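Local coordinates for protein putative citrate lyase (Ralstonia eutropha, PDB 3QQW) that probably acts as a magnesium-dependent lyase of the citrate lyase family, perhaps cleaving (S)-citramalyl-CoA in the manner of its relatives, at residues C[39-42]-C[43-46]; C[94-97]-C[98-102]; C[259-262]-C[263-266]. All blocks are in the same frame, centred on the assembly; numbering follows the deposited sequence.

Interaction 1 of 3, residues C[39-42]-C[43-46]; sequences MDLQ and VEYG
Leu-41 lays its CD1 methyl over a face of the Tyr-45 ring, one helical turn further on, in a CH-pi contact 4.0 Å from CD1 to the ring centroid. The direction from the centroid to the methyl is 16° off the ring normal, with the methyl displaced toward the rim. Two torsions bring this about: CG of Leu-41 stands opposite its own backbone N (chi1 -166°), whereas CG of Tyr-45 lies beside its N (chi1 -77°), and the two side chains run next to each other in the same direction. The branches divide the ring between them, CD2 reaching Tyr-45 CE2 at 4.0 Å and CD1 meeting CE1 at 3.9 Å. Glu-44 comes across the same leucine from another direction, its extended chain placing OE1 3.6 Å from Leu-41 CD1.

This is the C-terminal turn of helix 32-45, which links strands 25-29 and 49-54 in the first beta-alpha-beta unit of the TIM barrel. Beyond the pair, Leu-41 and Tyr-45 both touch Ile-260 of helix 260-267. Gln-42 is buried; its extended chain brings NE2 to the backbone oxygens of Phe-49 and Arg-84, two bonds that fix the amide. Asp-40 instead forms a salt bridge with Arg-79.

The backbone bond Tyr-45 N to Leu-41 O is short, 2.8 Å. After it the helix ends: Gly-46 N still makes a weak bond to Gln-42 O, but its phi is positive, and these backbone angles would press a CB against the preceding carbonyl oxygen, a strain that glycine avoids.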
loop_
_atom_site.group_PDB
_atom_site.type_symbol
_atom_site.label_atom_id
_atom_site.label_comp_id
_atom_site.label_asym_id
_atom_site.label_seq_id
_atom_site.Cartn_x
_atom_site.Cartn_y
_atom_site.Cartn_z
HETATM N N MSE C 39 -27.405 -22.748 -15.593
HETATM C CA MSE C 39 -28.505 -22.907 -14.628
HETATM C C MSE C 39 -28.750 -24.360 -14.379
HETATM O O MSE C 39 -28.930 -24.734 -13.228
HETATM C CB MSE C 39 -29.780 -22.227 -15.101
HETATM C CG MSE C 39 -29.746 -20.725 -14.923
HETATM SE SE MSE C 39 -31.262 -19.943 -15.835
HETATM C CE MSE C 39 -30.923 -18.026 -15.329
ATOM N N ASP C 40 -28.707 -25.188 -15.437
ATOM C CA ASP C 40 -28.857 -26.662 -15.345
ATOM C C ASP C 40 -27.686 -27.297 -14.593
ATOM O O ASP C 40 -27.876 -28.288 -13.910
ATOM C CB ASP C 40 -28.954 -27.311 -16.738
ATOM C CG ASP C 40 -30.162 -26.913 -17.553
ATOM O OD1 ASP C 40 -31.092 -26.265 -16.983
ATOM O OD2 ASP C 40 -30.187 -27.234 -18.761
ATOM N N LEU C 41 -26.474 -26.722 -14.734
ATOM C CA LEU C 41 -25.281 -27.218 -14.077
ATOM C C LEU C 41 -25.362 -26.916 -12.570
ATOM O O LEU C 41 -24.850 -27.713 -11.779
ATOM C CB LEU C 41 -24.049 -26.604 -14.740
ATOM C CG LEU C 41 -22.699 -27.225 -14.417
ATOM C CD1 LEU C 41 -22.615 -28.664 -14.904
ATOM C CD2 LEU C 41 -21.567 -26.358 -14.951
ATOM N N GLN C 42 -26.089 -25.808 -12.165
ATOM C CA GLN C 42 -26.347 -25.484 -10.757
ATOM C C GLN C 42 -27.262 -26.549 -10.148
ATOM O O GLN C 42 -27.161 -26.851 -8.961
ATOM C CB GLN C 42 -26.989 -24.110 -10.605
ATOM C CG GLN C 42 -26.039 -22.944 -10.813
ATOM C CD GLN C 42 -26.706 -21.593 -10.647
ATOM O OE1 GLN C 42 -27.730 -21.264 -11.280
ATOM N NE2 GLN C 42 -26.049 -20.731 -9.888
ATOM N N VAL C 43 -28.148 -27.136 -10.976
ATOM C CA VAL C 43 -29.064 -28.176 -10.528
ATOM C C VAL C 43 -28.256 -29.457 -10.321
ATOM O O VAL C 43 -28.457 -30.159 -9.331
ATOM C CB VAL C 43 -30.251 -28.347 -11.517
ATOM C CG1 VAL C 43 -31.143 -29.488 -11.099
ATOM C CG2 VAL C 43 -31.060 -27.057 -11.603
ATOM N N GLU C 44 -27.303 -29.715 -11.234
ATOM C CA GLU C 44 -26.444 -30.895 -11.209
ATOM C C GLU C 44 -25.438 -30.853 -10.043
ATOM O O GLU C 44 -25.292 -31.831 -9.333
ATOM C CB GLU C 44 -25.695 -31.003 -12.549
ATOM C CG GLU C 44 -24.958 -32.322 -12.761
ATOM C CD GLU C 44 -23.995 -32.379 -13.930
ATOM O OE1 GLU C 44 -24.333 -31.842 -15.008
ATOM O OE2 GLU C 44 -22.926 -33.017 -13.787
ATOM N N TYR C 45 -24.747 -29.736 -9.878
ATOM C CA TYR C 45 -23.696 -29.537 -8.890
ATOM C C TYR C 45 -24.192 -29.061 -7.537
ATOM O O TYR C 45 -23.510 -29.253 -6.531
ATOM C CB TYR C 45 -22.716 -28.454 -9.397
ATOM C CG TYR C 45 -21.696 -28.821 -10.461
ATOM C CD1 TYR C 45 -21.671 -30.089 -11.036
ATOM C CD2 TYR C 45 -20.744 -27.887 -10.887
ATOM C CE1 TYR C 45 -20.723 -30.420 -12.013
ATOM C CE2 TYR C 45 -19.780 -28.213 -11.842
ATOM C CZ TYR C 45 -19.769 -29.477 -12.400
ATOM O OH TYR C 45 -18.812 -29.740 -13.352
ATOM N N GLY C 46 -25.313 -28.369 -7.543
ATOM C CA GLY C 46 -25.856 -27.680 -6.382
ATOM C C GLY C 46 -25.419 -26.235 -6.520
ATOM O O GLY C 46 -24.497 -25.961 -7.311
#

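Interaction 2 of 3, residues C[94-97]-C[98-102]; sequences HPAW and RQDVD
One face of the Trp-97 indole is covered by the aliphatic part of Arg-98: CG sits 3.5 Å from the centroid of the six-membered ring, almost on its normal, a CH-pi contact. Farther along, the guanidinium turns a face to the ring, with Trp-97 CZ2 over its centre and 3.5 Å from Arg-98 CZ. The two planes are 38° apart, so the groups do not stack flat. Val-101 CG2 approaches the indole edge at CE3, close to the ring plane. The His-94 imidazole has Pro-95 CD over one face and Ala-96 CA at its edge, in plane, and stacks with the ring of His-90.

The indole pair opens helix 97-107 of the TIM barrel, which follows strand 85-88 through a loop and a type I turn from His-94 to Trp-97. Trp-97 holds CG between its backbone N and carbonyl carbon (chi1 80°), an unusual choice in a helix that swings the indole over the peptide N of Arg-98, 3.2 Å from Trp-97 CG. Arg-98, extended from CG to NE, ends in a salt bridge with Glu-128, while Tyr-132, also of helix 123-139, makes a cation-pi contact with Arg-98 and meets the indole almost at right angles.

Asp-100 N bonds to Ala-96 O at 2.9 Å and Val-101 N to Trp-97 O at 3.1 Å. The buried Asp-100 directs OD2 to His-90, and its side chain lies about 8 Å from that of Arg-88, a predicted substrate-binding residue. Ahead of the helix, His-94 ND1 accepts a capping bond from Ala-96 N at 3.0 Å, the donor standing 26° out of the imidazole plane.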
loop_
_atom_site.group_PDB
_atom_site.type_symbol
_atom_site.label_atom_id
_atom_site.label_comp_id
_atom_site.label_asym_id
_atom_site.label_seq_id
_atom_site.Cartn_x
_atom_site.Cartn_y
_atom_site.Cartn_z
ATOM N N HIS C 94 -21.521 3.835 -20.365
ATOM C CA HIS C 94 -22.233 3.245 -21.469
ATOM C C HIS C 94 -23.665 3.772 -21.514
ATOM O O HIS C 94 -24.272 3.924 -20.449
ATOM C CB HIS C 94 -22.209 1.720 -21.365
ATOM C CG HIS C 94 -22.592 1.044 -22.643
ATOM N ND1 HIS C 94 -23.916 0.775 -22.950
ATOM C CD2 HIS C 94 -21.817 0.631 -23.672
ATOM C CE1 HIS C 94 -23.908 0.228 -24.155
ATOM N NE2 HIS C 94 -22.669 0.126 -24.633
ATOM N N PRO C 95 -24.223 4.052 -22.732
ATOM C CA PRO C 95 -25.604 4.584 -22.810
ATOM C C PRO C 95 -26.724 3.584 -22.471
ATOM O O PRO C 95 -27.871 4.004 -22.316
ATOM C CB PRO C 95 -25.724 5.032 -24.275
ATOM C CG PRO C 95 -24.720 4.250 -25.022
ATOM C CD PRO C 95 -23.588 3.998 -24.075
ATOM N N ALA C 96 -26.414 2.282 -22.329
ATOM C CA ALA C 96 -27.437 1.272 -22.069
ATOM C C ALA C 96 -27.500 0.793 -20.602
ATOM O O ALA C 96 -28.382 -0.007 -20.298
ATOM C CB ALA C 96 -27.220 0.074 -22.992
ATOM N N TRP C 97 -26.638 1.285 -19.704
ATOM C CA TRP C 97 -26.607 0.739 -18.338
ATOM C C TRP C 97 -27.937 0.901 -17.578
ATOM O O TRP C 97 -28.357 -0.056 -16.937
ATOM C CB TRP C 97 -25.397 1.249 -17.494
ATOM C CG TRP C 97 -25.510 2.618 -16.879
ATOM C CD1 TRP C 97 -24.904 3.758 -17.319
ATOM C CD2 TRP C 97 -26.122 2.952 -15.617
ATOM N NE1 TRP C 97 -25.140 4.787 -16.443
ATOM C CE2 TRP C 97 -25.893 4.328 -15.394
ATOM C CE3 TRP C 97 -26.881 2.227 -14.671
ATOM C CZ2 TRP C 97 -26.399 5.007 -14.269
ATOM C CZ3 TRP C 97 -27.405 2.910 -13.571
ATOM C CH2 TRP C 97 -27.160 4.280 -13.377
ATOM N N ARG C 98 -28.602 2.065 -17.670
ATOM C CA ARG C 98 -29.886 2.313 -16.990
ATOM C C ARG C 98 -30.980 1.426 -17.567
ATOM O O ARG C 98 -31.758 0.842 -16.812
ATOM C CB ARG C 98 -30.293 3.792 -17.113
ATOM C CG ARG C 98 -29.495 4.689 -16.206
ATOM C CD ARG C 98 -29.946 6.117 -16.362
ATOM N NE ARG C 98 -29.621 6.887 -15.170
ATOM C CZ ARG C 98 -28.551 7.664 -15.049
ATOM N NH1 ARG C 98 -27.698 7.792 -16.062
ATOM N NH2 ARG C 98 -28.326 8.323 -13.917
ATOM N N GLN C 99 -30.997 1.289 -18.908
ATOM C CA GLN C 99 -31.920 0.430 -19.648
ATOM C C GLN C 99 -31.733 -1.034 -19.219
ATOM O O GLN C 99 -32.728 -1.717 -19.005
ATOM C CB GLN C 99 -31.716 0.604 -21.156
ATOM C CG GLN C 99 -32.697 -0.191 -22.011
ATOM C CD GLN C 99 -32.437 0.029 -23.472
ATOM O OE1 GLN C 99 -31.624 -0.669 -24.086
ATOM N NE2 GLN C 99 -33.106 1.022 -24.047
ATOM N N ASP C 100 -30.476 -1.493 -19.045
ATOM C CA ASP C 100 -30.181 -2.851 -18.553
ATOM C C ASP C 100 -30.808 -3.050 -17.192
ATOM O O ASP C 100 -31.420 -4.070 -16.953
ATOM C CB ASP C 100 -28.666 -3.110 -18.433
ATOM C CG ASP C 100 -27.835 -3.130 -19.704
ATOM O OD1 ASP C 100 -28.408 -3.378 -20.795
ATOM O OD2 ASP C 100 -26.600 -2.947 -19.602
ATOM N N VAL C 101 -30.668 -2.055 -16.304
ATOM C CA VAL C 101 -31.209 -2.078 -14.936
ATOM C C VAL C 101 -32.736 -2.117 -15.021
ATOM O O VAL C 101 -33.340 -3.021 -14.437
ATOM C CB VAL C 101 -30.678 -0.904 -14.075
ATOM C CG1 VAL C 101 -31.427 -0.811 -12.750
ATOM C CG2 VAL C 101 -29.177 -1.050 -13.829
ATOM N N ASP C 102 -33.352 -1.195 -15.796
ATOM C CA ASP C 102 -34.810 -1.171 -15.971
ATOM C C ASP C 102 -35.350 -2.534 -16.408
ATOM O O ASP C 102 -36.205 -3.100 -15.735
ATOM C CB ASP C 102 -35.224 -0.124 -17.011
ATOM C CG ASP C 102 -34.861 1.300 -16.688
ATOM O OD1 ASP C 102 -34.529 1.576 -15.507
ATOM O OD2 ASP C 102 -34.886 2.144 -17.623
#

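Interaction 3 of 3, residues C[259-262]-C[263-266]; sequences QIQP and IVNA
Four consecutive backbone hydrogen bonds join Gln-259, Ile-260, Gln-261 and Pro-262 to Ile-263, Val-264, Asn-265 and Ala-266, each carbonyl accepting from the N-H four residues ahead. They run through the short helix 260-267, which follows the last barrel strand, 251-254, of the TIM fold. The two middle bonds are the straighter: Val-264 N to Ile-260 O and Asn-265 N to Gln-261 O are both 2.9 Å with 173° at the hydrogen. The flanking bonds bend to 151°, and Ala-266 N reaches Pro-262 O at 3.0 Å with the donor well tilted from the carbonyl plane. Pro-262, which has no N-H to give, sits in the first turn, where its nitrogen needs no acceptor within the helix.

Apolar contacts lie along the buried faces. Ile-260 CG2 meets Val-264 CG2 at 4.2 Å, a methyl to methyl approach one turn apart. On another side of the helix, Ile-263 carries CG1 beside its own backbone N (chi1 -70°), which turns the chain back toward Gln-259 until CD1 is 4.1 Å from Gln-259 CB. Strand 25-29 receives Ile-260, Ile-263 and Val-264 at Cys-25, and helix 233-247 receives Ile-263 at Ile-236.

Among the polar side chains, the buried amide of Gln-259 leads away from the helix and is satisfied at both ends. Its NE2 bonds the carbonyl oxygens of Cys-227 and Asn-229, just after strand 221-224, and its OE1 accepts from the backbone N of Ile-255.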
loop_
_atom_site.group_PDB
_atom_site.type_symbol
_atom_site.label_atom_id
_atom_site.label_comp_id
_atom_site.label_asym_id
_atom_site.label_seq_id
_atom_site.Cartn_x
_atom_site.Cartn_y
_atom_site.Cartn_z
ATOM N N GLN C 259 -13.753 -25.056 -14.933
ATOM C CA GLN C 259 -13.090 -24.235 -13.897
ATOM C C GLN C 259 -13.834 -24.235 -12.556
ATOM O O GLN C 259 -13.210 -23.965 -11.535
ATOM C CB GLN C 259 -12.930 -22.772 -14.353
ATOM C CG GLN C 259 -12.209 -22.603 -15.673
ATOM C CD GLN C 259 -11.909 -21.185 -16.027
ATOM O OE1 GLN C 259 -12.749 -20.302 -15.929
ATOM N NE2 GLN C 259 -10.711 -20.946 -16.525
ATOM N N ILE C 260 -15.153 -24.548 -12.557
ATOM C CA ILE C 260 -16.030 -24.483 -11.384
ATOM C C ILE C 260 -15.535 -25.369 -10.227
ATOM O O ILE C 260 -15.196 -24.814 -9.172
ATOM C CB ILE C 260 -17.519 -24.750 -11.738
ATOM C CG1 ILE C 260 -18.017 -23.676 -12.738
ATOM C CG2 ILE C 260 -18.403 -24.807 -10.455
ATOM C CD1 ILE C 260 -19.336 -23.924 -13.379
ATOM N N GLN C 261 -15.510 -26.705 -10.402
ATOM C CA GLN C 261 -15.092 -27.611 -9.344
ATOM C C GLN C 261 -13.671 -27.278 -8.829
ATOM O O GLN C 261 -13.560 -27.127 -7.614
ATOM C CB GLN C 261 -15.236 -29.078 -9.765
ATOM C CG GLN C 261 -15.978 -29.931 -8.724
ATOM C CD GLN C 261 -17.442 -29.584 -8.567
ATOM O OE1 GLN C 261 -18.241 -29.745 -9.486
ATOM N NE2 GLN C 261 -17.808 -29.108 -7.395
ATOM N N PRO C 262 -12.620 -27.034 -9.664
ATOM C CA PRO C 262 -11.301 -26.657 -9.091
ATOM C C PRO C 262 -11.351 -25.373 -8.242
ATOM O O PRO C 262 -10.683 -25.318 -7.211
ATOM C CB PRO C 262 -10.411 -26.451 -10.323
ATOM C CG PRO C 262 -11.062 -27.230 -11.393
ATOM C CD PRO C 262 -12.534 -27.169 -11.133
ATOM N N ILE C 263 -12.182 -24.377 -8.627
ATOM C CA ILE C 263 -12.310 -23.125 -7.866
ATOM C C ILE C 263 -13.011 -23.412 -6.534
ATOM O O ILE C 263 -12.486 -23.007 -5.492
ATOM C CB ILE C 263 -12.993 -21.985 -8.661
ATOM C CG1 ILE C 263 -12.063 -21.465 -9.791
ATOM C CG2 ILE C 263 -13.408 -20.824 -7.732
ATOM C CD1 ILE C 263 -12.741 -20.649 -10.903
ATOM N N VAL C 264 -14.173 -24.123 -6.559
ATOM C CA VAL C 264 -14.940 -24.454 -5.354
ATOM C C VAL C 264 -14.053 -25.244 -4.356
ATOM O O VAL C 264 -13.956 -24.859 -3.192
ATOM C CB VAL C 264 -16.259 -25.209 -5.707
ATOM C CG1 VAL C 264 -16.916 -25.828 -4.470
ATOM C CG2 VAL C 264 -17.235 -24.280 -6.437
ATOM N N ASN C 265 -13.379 -26.307 -4.837
ATOM C CA ASN C 265 -12.546 -27.164 -4.010
ATOM C C ASN C 265 -11.347 -26.419 -3.430
ATOM O O ASN C 265 -11.027 -26.631 -2.259
ATOM C CB ASN C 265 -12.116 -28.417 -4.779
ATOM C CG ASN C 265 -13.275 -29.382 -4.987
ATOM O OD1 ASN C 265 -13.625 -29.739 -6.114
ATOM N ND2 ASN C 265 -13.937 -29.800 -3.907
ATOM N N ALA C 266 -10.728 -25.514 -4.194
ATOM C CA ALA C 266 -9.588 -24.727 -3.684
ATOM C C ALA C 266 -10.012 -23.752 -2.570
ATOM O O ALA C 266 -9.231 -23.466 -1.668
ATOM C CB ALA C 266 -8.944 -23.957 -4.815
#

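How the interactions relate
From the N terminus, interaction 1 comes first, at the end of helix 32-45 as the chain turns toward strand 49-54. Interaction 2 follows at the start of helix 97-107, after strand 85-88, and interaction 3 lies in helix 260-267, beyond the last barrel strand. Each is a local turn within continuous chain; they succeed one another without nesting or crossing. Interactions 1 and 3 nevertheless meet in space, with Leu-41 CD2 3.7 Å from Ile-260 CD1, so the first and last parts of the barrel are joined there. Interaction 2 stands apart, on the opposite side of the chain's centre from interaction 3, their centres about 32 Å apart.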